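ALKF (Bacillus cereus, PDB 3ZBO) is of uncertain cellular function but belongs to a family related to the HEAT-like repeat DNA glycosylases and has affinity for branched DNA structures. Local coordinates at residues E61-G66 against Y103-T108; K50-N55 against M71-I76. One frame throughout, in Å; residues are numbered along the deposited sequence.

Interaction 1 (E61-G66 against Y103-T108); sequences ELYATG and YVVAVT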
ATOM      1  N   GLU A  61      14.138   0.417  14.698  1.00 13.28           N
ATOM      2  CA  GLU A  61      15.413   0.988  14.321  1.00 15.14           C
ATOM      3  C   GLU A  61      15.626   1.060  12.797  1.00 12.92           C
ATOM      4  O   GLU A  61      16.212   2.062  12.325  1.00 14.65           O
ATOM      5  CB  GLU A  61      16.562   0.166  14.943  1.00 15.23           C
ATOM      6  CG  GLU A  61      16.566   0.213  16.441  1.00 18.16           C
ATOM      7  CD  GLU A  61      17.920  -0.294  17.024  1.00 22.23           C
ATOM      8  OE1 GLU A  61      19.032  -0.034  16.474  1.00 21.69           O
ATOM      9  OE2 GLU A  61      17.845  -0.921  18.123  1.00 22.75           O
ATOM     10  N   LEU A  62      15.159   0.036  12.113  1.00 12.95           N
ATOM     11  CA  LEU A  62      15.309   0.004  10.640  1.00 12.57           C
ATOM     12  C   LEU A  62      14.428   1.103  10.059  1.00 14.33           C
ATOM     13  O   LEU A  62      14.903   1.830   9.127  1.00 13.77           O
ATOM     14  CB  LEU A  62      14.906  -1.358  10.091  1.00 14.55           C
ATOM     15  CG  LEU A  62      15.895  -2.431  10.497  1.00 13.15           C
ATOM     16  CD1 LEU A  62      15.284  -3.739  10.118  1.00 16.52           C
ATOM     17  CD2 LEU A  62      17.203  -2.255   9.769  1.00 16.70           C
ATOM     18  N   TYR A  63      13.220   1.285  10.575  1.00 15.05           N
ATOM     19  CA  TYR A  63      12.349   2.320   9.920  1.00 12.55           C
ATOM     20  C   TYR A  63      12.920   3.724  10.125  1.00 14.07           C
ATOM     21  O   TYR A  63      12.840   4.606   9.238  1.00 14.18           O
ATOM     22  CB  TYR A  63      10.938   2.182  10.518  1.00 11.92           C
ATOM     23  CG  TYR A  63       9.935   2.864   9.626  1.00 11.13           C
ATOM     24  CD1 TYR A  63       9.401   2.215   8.508  1.00 12.69           C
ATOM     25  CD2 TYR A  63       9.525   4.170   9.924  1.00 10.65           C
ATOM     26  CE1 TYR A  63       8.446   2.855   7.672  1.00 15.31           C
ATOM     27  CE2 TYR A  63       8.641   4.849   9.082  1.00 12.77           C
ATOM     28  CZ  TYR A  63       8.117   4.163   7.962  1.00 11.95           C
ATOM     29  OH  TYR A  63       7.214   4.830   7.163  1.00 12.67           O
ATOM     30  N   ALA A  64      13.607   3.915  11.250  1.00 14.69           N
ATOM     31  CA  ALA A  64      14.190   5.211  11.576  1.00 13.75           C
ATOM     32  C   ALA A  64      15.352   5.591  10.745  1.00 15.19           C
ATOM     33  O   ALA A  64      15.834   6.754  10.870  1.00 16.89           O
ATOM     34  CB  ALA A  64      14.612   5.244  13.109  1.00 15.60           C
ATOM     35  N   THR A  65      15.918   4.629   9.996  1.00 15.29           N
ATOM     36  CA  THR A  65      17.079   4.946   9.125  1.00 14.87           C
ATOM     37  C   THR A  65      16.719   5.985   8.069  1.00 14.83           C
ATOM     38  O   THR A  65      17.607   6.700   7.576  1.00 16.68           O
ATOM     39  CB  THR A  65      17.630   3.740   8.421  1.00 15.08           C
ATOM     40  OG1 THR A  65      16.673   3.200   7.559  1.00 14.54           O
ATOM     41  CG2 THR A  65      18.141   2.712   9.460  1.00 16.85           C
ATOM     42  N   GLY A  66      15.459   5.977   7.648  1.00 14.43           N
ATOM     43  CA  GLY A  66      15.099   6.747   6.452  1.00 15.53           C
ATOM     44  C   GLY A  66      15.645   6.163   5.162  1.00 16.34           C
ATOM     45  O   GLY A  66      15.495   6.835   4.121  1.00 15.18           O
ATOM     46  N   TYR A 103       2.921   0.626   0.141  1.00  9.66           N
ATOM     47  CA  TYR A 103       3.400  -0.762   0.101  1.00 10.98           C
ATOM     48  C   TYR A 103       4.116  -1.182   1.403  1.00 12.62           C
ATOM     49  O   TYR A 103       4.419  -2.363   1.604  1.00 14.94           O
ATOM     50  CB  TYR A 103       4.343  -0.953  -1.091  1.00 12.18           C
ATOM     51  CG  TYR A 103       3.788  -0.516  -2.409  1.00 10.29           C
ATOM     52  CD1 TYR A 103       2.411  -0.603  -2.716  1.00 12.97           C
ATOM     53  CD2 TYR A 103       4.670   0.045  -3.335  1.00 15.01           C
ATOM     54  CE1 TYR A 103       1.949  -0.214  -4.015  1.00 15.59           C
ATOM     55  CE2 TYR A 103       4.189   0.465  -4.554  1.00 15.22           C
ATOM     56  CZ  TYR A 103       2.879   0.342  -4.844  1.00 17.56           C
ATOM     57  OH  TYR A 103       2.473   0.838  -6.068  1.00 18.86           O
ATOM     58  N   VAL A 104       4.299  -0.247   2.341  1.00 11.15           N
ATOM     59  CA  VAL A 104       4.980  -0.551   3.622  1.00 10.42           C
ATOM     60  C   VAL A 104       4.042  -0.212   4.792  1.00 11.42           C
ATOM     61  O   VAL A 104       3.476  -1.129   5.409  1.00 12.29           O
ATOM     62  CB  VAL A 104       6.272   0.234   3.785  1.00 10.18           C
ATOM     63  CG1 VAL A 104       6.915  -0.134   5.156  1.00 12.84           C
ATOM     64  CG2 VAL A 104       7.231  -0.103   2.673  1.00 12.69           C
ATOM     65  N   VAL A 105       3.679   1.057   5.015  1.00 10.59           N
ATOM     66  CA  VAL A 105       2.825   1.353   6.134  1.00 10.42           C
ATOM     67  C   VAL A 105       1.417   0.807   5.954  1.00 10.85           C
ATOM     68  O   VAL A 105       0.885   0.205   6.889  1.00 11.50           O
ATOM     69  CB  VAL A 105       2.808   2.882   6.327  1.00  9.87           C
ATOM     70  CG1 VAL A 105       1.978   3.209   7.605  1.00 11.11           C
ATOM     71  CG2 VAL A 105       4.264   3.451   6.551  1.00 11.38           C
ATOM     72  N   ALA A 106       0.788   0.995   4.777  1.00  9.82           N
ATOM     73  CA  ALA A 106      -0.601   0.490   4.610  1.00 10.00           C
ATOM     74  C   ALA A 106      -0.608  -1.047   4.719  1.00 10.22           C
ATOM     75  O   ALA A 106      -1.626  -1.602   5.187  1.00 11.67           O
ATOM     76  CB  ALA A 106      -1.102   0.904   3.232  1.00 11.54           C
ATOM     77  N   VAL A 107       0.451  -1.732   4.240  1.00 10.24           N
ATOM     78  CA  VAL A 107       0.391  -3.193   4.270  1.00 11.30           C
ATOM     79  C   VAL A 107       0.596  -3.635   5.747  1.00 11.83           C
ATOM     80  O   VAL A 107      -0.167  -4.531   6.186  1.00 12.82           O
ATOM     81  CB  VAL A 107       1.468  -3.763   3.359  1.00 12.27           C
ATOM     82  CG1 VAL A 107       1.468  -5.302   3.460  1.00 11.74           C
ATOM     83  CG2 VAL A 107       1.319  -3.363   1.897  1.00 13.58           C
ATOM     84  N   THR A 108       1.534  -3.042   6.475  1.00 12.85           N
ATOM     85  CA  THR A 108       1.675  -3.377   7.897  1.00 12.10           C
ATOM     86  C   THR A 108       0.353  -3.097   8.639  1.00 12.58           C
ATOM     87  O   THR A 108      -0.139  -3.903   9.379  1.00 13.94           O
ATOM     88  CB  THR A 108       2.779  -2.565   8.446  1.00 13.92           C
ATOM     89  OG1 THR A 108       3.990  -2.907   7.737  1.00 16.33           O
ATOM     90  CG2 THR A 108       3.025  -2.912   9.920  1.00 14.65           C
TER

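Interaction 2 (K50-N55 against M71-I76); sequences KKIKLN and MYFAGI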
ATOM      1  N   LYS A  50      12.971 -14.750   7.107  1.00 28.22           N
ATOM      2  CA  LYS A  50      12.711 -16.074   7.713  1.00 31.61           C
ATOM      3  C   LYS A  50      13.573 -16.248   8.984  1.00 30.10           C
ATOM      4  O   LYS A  50      13.090 -16.855   9.996  1.00 31.59           O
ATOM      5  CB  LYS A  50      12.947 -17.225   6.697  1.00 33.07           C
ATOM      6  CG  LYS A  50      12.615 -18.630   7.339  1.00 40.25           C
ATOM      7  CD  LYS A  50      13.101 -19.861   6.483  1.00 45.30           C
ATOM      8  CE  LYS A  50      13.953 -20.878   7.328  1.00 46.77           C
ATOM      9  NZ  LYS A  50      13.188 -21.841   8.165  1.00 51.20           N
ATOM     10  N   LYS A  51      14.778 -15.690   8.990  1.00 30.06           N
ATOM     11  CA  LYS A  51      15.641 -15.771  10.194  1.00 31.34           C
ATOM     12  C   LYS A  51      15.019 -14.953  11.365  1.00 30.39           C
ATOM     13  O   LYS A  51      14.980 -15.357  12.551  1.00 31.30           O
ATOM     14  CB  LYS A  51      17.089 -15.283   9.947  1.00 30.89           C
ATOM     15  CG  LYS A  51      18.000 -16.113   8.976  1.00 37.30           C
ATOM     16  CD  LYS A  51      19.495 -15.655   9.062  1.00 40.26           C
ATOM     17  CE  LYS A  51      20.230 -15.396   7.693  1.00 45.23           C
ATOM     18  NZ  LYS A  51      20.310 -13.902   7.344  1.00 42.38           N
ATOM     19  N   ILE A  52      14.492 -13.781  11.031  1.00 27.50           N
ATOM     20  CA  ILE A  52      14.131 -12.835  12.085  1.00 26.54           C
ATOM     21  C   ILE A  52      12.730 -13.030  12.637  1.00 26.06           C
ATOM     22  O   ILE A  52      12.511 -12.859  13.842  1.00 27.25           O
ATOM     23  CB  ILE A  52      14.333 -11.376  11.550  1.00 25.97           C
ATOM     24  CG1 ILE A  52      15.814 -11.134  11.328  1.00 28.39           C
ATOM     25  CG2 ILE A  52      13.640 -10.364  12.540  1.00 25.36           C
ATOM     26  CD1 ILE A  52      16.084  -9.859  10.498  1.00 24.03           C
ATOM     27  N   LYS A  53      11.796 -13.371  11.754  1.00 25.82           N
ATOM     28  CA  LYS A  53      10.386 -13.564  12.000  1.00 29.53           C
ATOM     29  C   LYS A  53       9.851 -12.200  12.398  1.00 28.85           C
ATOM     30  O   LYS A  53       9.948 -11.295  11.543  1.00 30.93           O
ATOM     31  CB  LYS A  53      10.055 -14.678  13.013  1.00 30.50           C
ATOM     32  CG  LYS A  53      10.345 -16.118  12.468  1.00 37.72           C
ATOM     33  CD  LYS A  53      10.868 -17.049  13.584  1.00 42.59           C
ATOM     34  CE  LYS A  53      11.088 -18.472  13.034  1.00 45.05           C
ATOM     35  NZ  LYS A  53      12.258 -18.434  12.071  1.00 44.39           N
ATOM     36  N   LEU A  54       9.333 -12.034  13.612  1.00 26.27           N
ATOM     37  CA  LEU A  54       8.802 -10.730  14.069  1.00 25.91           C
ATOM     38  C   LEU A  54       9.775 -10.114  15.099  1.00 25.33           C
ATOM     39  O   LEU A  54      10.305 -10.818  16.008  1.00 26.40           O
ATOM     40  CB  LEU A  54       7.339 -10.808  14.599  1.00 24.33           C
ATOM     41  CG  LEU A  54       6.270 -11.449  13.627  1.00 30.83           C
ATOM     42  CD1 LEU A  54       4.876 -10.978  13.972  1.00 33.43           C
ATOM     43  CD2 LEU A  54       6.432 -11.135  12.098  1.00 32.43           C
ATOM     44  N   ASN A  55      10.122  -8.828  14.937  1.00 20.09           N
ATOM     45  CA  ASN A  55      10.946  -8.153  15.924  1.00 18.99           C
ATOM     46  C   ASN A  55      10.658  -6.638  15.772  1.00 16.85           C
ATOM     47  O   ASN A  55      11.276  -5.937  14.933  1.00 17.26           O
ATOM     48  CB  ASN A  55      12.404  -8.460  15.634  1.00 18.56           C
ATOM     49  CG  ASN A  55      13.381  -7.855  16.680  1.00 20.12           C
ATOM     50  OD1 ASN A  55      13.087  -6.898  17.448  1.00 20.18           O
ATOM     51  ND2 ASN A  55      14.593  -8.443  16.722  1.00 22.98           N
ATOM     52  N   MET A  71      13.478   0.467   5.520  1.00 11.96           N
ATOM     53  CA  MET A  71      12.110   0.739   5.948  1.00 12.93           C
ATOM     54  C   MET A  71      11.086  -0.303   5.432  1.00 12.93           C
ATOM     55  O   MET A  71      10.171  -0.705   6.158  1.00 12.43           O
ATOM     56  CB  MET A  71      11.654   2.117   5.501  1.00 10.61           C
ATOM     57  CG  MET A  71      12.433   3.215   6.162  1.00 12.55           C
ATOM     58  SD  MET A  71      12.291   4.824   5.342  1.00 14.13           S
ATOM     59  CE  MET A  71      10.770   5.429   6.139  1.00 13.09           C
ATOM     60  N   TYR A  72      11.256  -0.729   4.162  1.00 12.09           N
ATOM     61  CA  TYR A  72      10.473  -1.827   3.627  1.00 12.76           C
ATOM     62  C   TYR A  72      10.676  -3.076   4.451  1.00 11.66           C
ATOM     63  O   TYR A  72       9.683  -3.747   4.815  1.00 13.23           O
ATOM     64  CB  TYR A  72      10.844  -1.983   2.105  1.00 13.55           C
ATOM     65  CG  TYR A  72       9.870  -2.969   1.491  1.00 12.24           C
ATOM     66  CD1 TYR A  72      10.088  -4.342   1.613  1.00 13.39           C
ATOM     67  CD2 TYR A  72       8.828  -2.547   0.714  1.00 12.86           C
ATOM     68  CE1 TYR A  72       9.149  -5.216   1.029  1.00 14.13           C
ATOM     69  CE2 TYR A  72       7.862  -3.422   0.182  1.00 13.22           C
ATOM     70  CZ  TYR A  72       8.075  -4.763   0.300  1.00 15.23           C
ATOM     71  OH  TYR A  72       7.113  -5.637  -0.223  1.00 16.98           O
ATOM     72  N   PHE A  73      11.918  -3.410   4.760  1.00 13.16           N
ATOM     73  CA  PHE A  73      12.155  -4.627   5.486  1.00 14.12           C
ATOM     74  C   PHE A  73      11.581  -4.500   6.923  1.00 14.72           C
ATOM     75  O   PHE A  73      11.052  -5.473   7.469  1.00 13.90           O
ATOM     76  CB  PHE A  73      13.686  -4.893   5.531  1.00 15.14           C
ATOM     77  CG  PHE A  73      14.016  -6.202   6.103  1.00 15.61           C
ATOM     78  CD1 PHE A  73      13.674  -7.325   5.420  1.00 20.35           C
ATOM     79  CD2 PHE A  73      14.611  -6.300   7.345  1.00 14.98           C
ATOM     80  CE1 PHE A  73      13.900  -8.621   5.983  1.00 18.45           C
ATOM     81  CE2 PHE A  73      14.884  -7.610   7.883  1.00 17.40           C
ATOM     82  CZ  PHE A  73      14.510  -8.722   7.184  1.00 19.70           C
ATOM     83  N   ALA A  74      11.658  -3.302   7.528  1.00 12.99           N
ATOM     84  CA  ALA A  74      11.075  -3.107   8.870  1.00 13.60           C
ATOM     85  C   ALA A  74       9.595  -3.484   8.820  1.00 13.56           C
ATOM     86  O   ALA A  74       9.056  -4.122   9.720  1.00 14.50           O
ATOM     87  CB  ALA A  74      11.198  -1.672   9.228  1.00 12.90           C
ATOM     88  N   GLY A  75       8.882  -3.094   7.724  1.00 12.13           N
ATOM     89  CA  GLY A  75       7.454  -3.532   7.665  1.00 12.22           C
ATOM     90  C   GLY A  75       7.306  -5.056   7.666  1.00 13.81           C
ATOM     91  O   GLY A  75       6.357  -5.531   8.287  1.00 15.22           O
ATOM     92  N   ILE A  76       8.171  -5.808   6.975  1.00 14.07           N
ATOM     93  CA  ILE A  76       8.006  -7.245   6.892  1.00 15.55           C
ATOM     94  C   ILE A  76       8.225  -7.848   8.240  1.00 17.01           C
ATOM     95  O   ILE A  76       7.523  -8.862   8.576  1.00 19.17           O
ATOM     96  CB  ILE A  76       8.998  -7.765   5.898  1.00 18.13           C
ATOM     97  CG1 ILE A  76       8.541  -7.395   4.465  1.00 18.96           C
ATOM     98  CG2 ILE A  76       9.130  -9.352   6.055  1.00 20.22           C
ATOM     99  CD1 ILE A  76       9.744  -7.429   3.610  1.00 25.77           C
TER

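Interaction 1 (E61-G66 against Y103-T108)
Tyr63 reaches from the C-terminal end of helix 56-63 to Val104 and Val105 on helix 98-110, a buried apolar contact inside a mainly helical chain, probably a HEAT-like repeat fold as in the related AlkD glycosylases. The two backbones stay well apart, with the CA atoms of Tyr63 and Val104 separated by 10.1 Å, and it is the phenol that spans the gap. CG of Tyr63 stands anti to the backbone N (chi1 -162°), which sends the ring out toward helix 98-110. Val104 CG1 lies at the ring edge, close to the ring plane, 4.2 Å from Tyr63 CE1.

The hydroxyl has a polar partner of its own: Tyr63 OH is hydrogen-bonded to Trp91 O, and the two rings also stack, so Trp91 of helix 85-94 grips the phenol by its hydroxyl and its ring. Met71 of helix 68-77 packs against the same side chain. Behind the valines, Val104 O accepts two bonds from Thr108, from its backbone N and from its OG1, the hydroxyl standing above the carbonyl plane. Where the chain leaves helix 56-63, Leu62 O is gripped twice by Thr65, through N at 3.1 Å and through OG1 at 2.7 Å, the latter nearly along the C=O axis. The closest approach of the contact itself is made by Val105, which crosses the tyrosine side chain at about a right angle: its CG2 methyl comes to 3.3 Å from Tyr63 OH and 4.2 Å from Tyr63 CZ, oblique to the ring.

Interaction 2 (K50-N55 against M71-I76)
Ile52 and Phe73 meet at an angle, the outermost methyl of the isoleucine set against the rim of the phenyl ring. Ile52 CD1 lies in the ring plane, at the edge, 3.7 Å from Phe73 CE2 and 3.8 Å from Phe73 CZ, so one methyl is shared almost evenly between two neighbouring ring carbons. Both torsions help: CG1 of Ile52 is anti to the carbonyl carbon (chi1 -67°) and its chain then extends to CD1, while Phe73 turns CG anti to its own backbone N (chi1 -173°) and brings the far end of the ring up to helix 46-52. The contact thus joins two helices separated in sequence by helix 56-63, in a helical-repeat fold probably like that of the AlkD relatives. Val12 of helix 9-19 touches both side chains, and Ile48 and Ala49 add to the surroundings of the ring.

Farther along, the chain leaves helix 46-52 at Lys53, which has positive phi, and Leu54 comes beside the last turn of helix 68-77, its CD2 4.3 Å from Ile76 O. Lys53 folds back instead, its NZ giving a 2.7 Å bond to Lys50 O, nearly straight in line with the carbonyl (C=O...N angle 173°). Asn55 then serves as N-cap of helix 56-63, its OD1 taking the N-H of Leu58.

Across the segments the main contact is therefore apolar, with one loose methyl-to-carbonyl approach at the margin; a backbone bond between Asn55 and Ile77 adds a polar tie just beyond. Lys53 NZ is spent on Lys50 O and Lys51 NZ on a salt bridge with Glu15, and neither reaches 71-76.

Helix 68-77 joins the two contacts, whose centres lie about 10 Å apart on the same side of the chain's centre. Along the sequence their segments alternate: 50-55 and 61-66 come first, on or next to the successive helices 46-52 and 56-63, then 71-76, then 103-108. Interaction 1 lies deeper, interaction 2 nearer the surface. They also touch directly, for Val104 packs on Met71 and Tyr72, and Thr108 lies against Gly75. Helix 68-77 is thus flanked by helices 46-52, 56-63 and 98-110, so this helix has neighbours from both contacts; all four segments lie within the DNA alkylation repair family region.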